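Local coordinates for charybdin (Charybdis maritima, PDB 2B7U), which is a plant member of the ribosome-inactivating protein family, with a mixed alpha/beta fold, at residues A[170-174]-A[198-202]. Residue numbers count along the deposited sequence, not the author numbering.
Sequences RFVDI and LEKNW
F171 is an extended break (phi/psi -130°/127°) between helices 151-170 and 172-180, and occupies the N-cap position of the latter; it faces L198 of helix 192-199 (CA-CA 7.4 Å), while R170 faces W202 (also 7.4 Å). L198 (m,t) sets its CB over the F171 ring, 3.7 Å from the centroid; L198 CD1 reaches I174 CG1 at 4.2 Å. E199 sends OE2 to within 3.5 Å of I174 CD1, whereas its OE1 is hydrogen-bonded to Q163. A type I turn, E199 to W202, swings the chain into helix 202-214. W202 (chi1 t), its NE1 hydrogen-bonded to I242 O, points its indole edge at the F171 face (offset edge-to-face, F171 to five-membered ring centroids 5.3 Å, planes 74°). R170 (m,t,t) crosses the indole face: CG sits 3.7 Å from the five-membered centroid, CZ 4.6 Å from the six-membered one, an off-centre cation-pi contact. R170 NH1 salt-bridges E167; NH2 hydrogen-bonds D77 O. This E-x-x-R pair, with W202 against the arginine, is consistent with the active-site region of ribosome-inactivating proteins.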
ATOM      1  N   ARG A 170      -4.833  -0.892  -2.918  1.00 12.38           N
ATOM      2  CA  ARG A 170      -4.532  -1.268  -4.318  1.00 12.17           C
ATOM      3  C   ARG A 170      -5.510  -2.266  -4.927  1.00 12.14           C
ATOM      4  O   ARG A 170      -5.738  -2.217  -6.135  1.00 13.06           O
ATOM      5  CB  ARG A 170      -3.129  -1.826  -4.418  1.00 12.17           C
ATOM      6  CG  ARG A 170      -1.981  -0.890  -4.120  1.00 12.97           C
ATOM      7  CD  ARG A 170      -0.675  -1.676  -4.072  1.00 13.30           C
ATOM      8  NE  ARG A 170       0.482  -0.794  -3.960  1.00 14.94           N
ATOM      9  CZ  ARG A 170       1.485  -0.948  -3.099  1.00 17.61           C
ATOM     10  NH1 ARG A 170       1.520  -1.985  -2.276  1.00 20.37           N
ATOM     11  NH2 ARG A 170       2.483  -0.087  -3.094  1.00 18.41           N
ATOM     12  N   PHE A 171      -6.030  -3.216  -4.151  1.00 12.23           N
ATOM     13  CA  PHE A 171      -6.822  -4.330  -4.707  1.00 12.07           C
ATOM     14  C   PHE A 171      -8.142  -4.556  -4.013  1.00 13.22           C
ATOM     15  O   PHE A 171      -8.195  -4.728  -2.803  1.00 13.84           O
ATOM     16  CB  PHE A 171      -6.020  -5.628  -4.664  1.00 12.72           C
ATOM     17  CG  PHE A 171      -4.853  -5.644  -5.625  1.00 11.42           C
ATOM     18  CD1 PHE A 171      -5.078  -5.858  -6.971  1.00 13.19           C
ATOM     19  CD2 PHE A 171      -3.572  -5.426  -5.185  1.00 12.08           C
ATOM     20  CE1 PHE A 171      -4.004  -5.869  -7.845  1.00 11.90           C
ATOM     21  CE2 PHE A 171      -2.500  -5.426  -6.061  1.00 12.19           C
ATOM     22  CZ  PHE A 171      -2.721  -5.658  -7.387  1.00 11.92           C
ATOM     23  N   VAL A 172      -9.206  -4.577  -4.800  1.00 13.67           N
ATOM     24  CA  VAL A 172     -10.552  -4.835  -4.312  1.00 14.59           C
ATOM     25  C   VAL A 172     -10.655  -6.112  -3.497  1.00 14.03           C
ATOM     26  O   VAL A 172     -11.252  -6.109  -2.411  1.00 14.65           O
ATOM     27  CB  VAL A 172     -11.547  -4.867  -5.524  1.00 15.07           C
ATOM     28  CG1 VAL A 172     -12.951  -5.279  -5.080  1.00 16.84           C
ATOM     29  CG2 VAL A 172     -11.547  -3.480  -6.214  1.00 17.69           C
ATOM     30  N   ASP A 173     -10.096  -7.196  -4.010  1.00 13.96           N
ATOM     31  CA  ASP A 173     -10.281  -8.530  -3.395  1.00 14.15           C
ATOM     32  C   ASP A 173      -9.534  -8.613  -2.063  1.00 14.28           C
ATOM     33  O   ASP A 173      -9.948  -9.350  -1.157  1.00 14.27           O
ATOM     34  CB  ASP A 173      -9.792  -9.637  -4.331  1.00 14.60           C
ATOM     35  CG  ASP A 173     -10.667  -9.786  -5.552  1.00 16.41           C
ATOM     36  OD1 ASP A 173     -11.875 -10.041  -5.369  1.00 19.67           O
ATOM     37  OD2 ASP A 173     -10.152  -9.620  -6.673  1.00 18.35           O
ATOM     38  N   ILE A 174      -8.437  -7.872  -1.950  1.00 13.84           N
ATOM     39  CA  ILE A 174      -7.635  -7.827  -0.719  1.00 14.11           C
ATOM     40  C   ILE A 174      -8.387  -7.036   0.354  1.00 13.96           C
ATOM     41  O   ILE A 174      -8.531  -7.517   1.499  1.00 15.00           O
ATOM     42  CB  ILE A 174      -6.202  -7.301  -0.969  1.00 13.98           C
ATOM     43  CG1 ILE A 174      -5.482  -8.250  -1.929  1.00 13.46           C
ATOM     44  CG2 ILE A 174      -5.424  -7.224   0.328  1.00 14.51           C
ATOM     45  CD1 ILE A 174      -4.070  -7.865  -2.268  1.00 14.54           C
ATOM     46  N   LEU A 198      -1.785 -10.938  -7.394  1.00 15.22           N
ATOM     47  CA  LEU A 198      -2.150  -9.529  -7.280  1.00 13.98           C
ATOM     48  C   LEU A 198      -0.999  -8.649  -6.835  1.00 14.23           C
ATOM     49  O   LEU A 198      -0.500  -7.843  -7.614  1.00 14.00           O
ATOM     50  CB  LEU A 198      -3.339  -9.350  -6.336  1.00 13.75           C
ATOM     51  CG  LEU A 198      -4.623 -10.063  -6.760  1.00 13.62           C
ATOM     52  CD1 LEU A 198      -5.750  -9.741  -5.794  1.00 14.30           C
ATOM     53  CD2 LEU A 198      -5.030  -9.671  -8.177  1.00 14.90           C
ATOM     54  N   GLU A 199      -0.576  -8.792  -5.579  1.00 13.72           N
ATOM     55  CA  GLU A 199       0.374  -7.833  -4.993  1.00 13.59           C
ATOM     56  C   GLU A 199       1.634  -7.679  -5.812  1.00 13.34           C
ATOM     57  O   GLU A 199       2.082  -6.564  -6.031  1.00 15.05           O
ATOM     58  CB  GLU A 199       0.701  -8.168  -3.548  1.00 13.97           C
ATOM     59  CG  GLU A 199      -0.507  -8.106  -2.643  1.00 13.91           C
ATOM     60  CD  GLU A 199      -0.213  -8.342  -1.183  1.00 14.41           C
ATOM     61  OE1 GLU A 199       0.974  -8.554  -0.819  1.00 15.05           O
ATOM     62  OE2 GLU A 199      -1.191  -8.312  -0.397  1.00 15.75           O
ATOM     63  N   LYS A 200       2.190  -8.784  -6.267  1.00 13.90           N
ATOM     64  CA  LYS A 200       3.447  -8.724  -7.015  1.00 13.76           C
ATOM     65  C   LYS A 200       3.307  -8.097  -8.389  1.00 14.46           C
ATOM     66  O   LYS A 200       4.330  -7.744  -8.993  1.00 16.03           O
ATOM     67  CB  LYS A 200       4.093 -10.107  -7.085  1.00 14.76           C
ATOM     68  CG  LYS A 200       4.755 -10.650  -5.789  0.65 17.51           C
ATOM     69  CD  LYS A 200       4.430  -9.930  -4.493  0.65 22.36           C
ATOM     70  CE  LYS A 200       5.309  -8.703  -4.261  0.65 24.05           C
ATOM     71  NZ  LYS A 200       4.570  -7.561  -3.594  0.65 21.47           N
ATOM     72  N   ASN A 201       2.067  -7.956  -8.862  1.00 13.98           N
ATOM     73  CA  ASN A 201       1.794  -7.525 -10.251  1.00 12.99           C
ATOM     74  C   ASN A 201       1.126  -6.148 -10.334  1.00 12.99           C
ATOM     75  O   ASN A 201       0.701  -5.736 -11.412  1.00 13.41           O
ATOM     76  CB  ASN A 201       0.898  -8.545 -10.934  1.00 13.60           C
ATOM     77  CG  ASN A 201       1.630  -9.836 -11.246  1.00 16.05           C
ATOM     78  OD1 ASN A 201       1.097 -10.948 -11.049  1.00 20.55           O
ATOM     79  ND2 ASN A 201       2.853  -9.711 -11.721  1.00 16.86           N
ATOM     80  N   TRP A 202       0.945  -5.464  -9.210  1.00 11.71           N
ATOM     81  CA  TRP A 202       0.248  -4.158  -9.243  1.00 11.19           C
ATOM     82  C   TRP A 202       0.889  -3.178 -10.215  1.00 12.62           C
ATOM     83  O   TRP A 202       0.193  -2.504 -10.947  1.00 12.65           O
ATOM     84  CB  TRP A 202       0.182  -3.506  -7.863  1.00 11.78           C
ATOM     85  CG  TRP A 202      -0.607  -2.217  -7.806  1.00 11.69           C
ATOM     86  CD1 TRP A 202      -1.934  -2.065  -8.031  1.00 12.12           C
ATOM     87  CD2 TRP A 202      -0.087  -0.923  -7.519  1.00 11.96           C
ATOM     88  NE1 TRP A 202      -2.292  -0.734  -7.877  1.00 11.53           N
ATOM     89  CE2 TRP A 202      -1.173  -0.025  -7.540  1.00 11.84           C
ATOM     90  CE3 TRP A 202       1.188  -0.442  -7.189  1.00 12.93           C
ATOM     91  CZ2 TRP A 202      -1.025   1.337  -7.247  1.00 11.82           C
ATOM     92  CZ3 TRP A 202       1.336   0.917  -6.895  1.00 13.29           C
ATOM     93  CH2 TRP A 202       0.228   1.776  -6.921  1.00 12.94           C
TER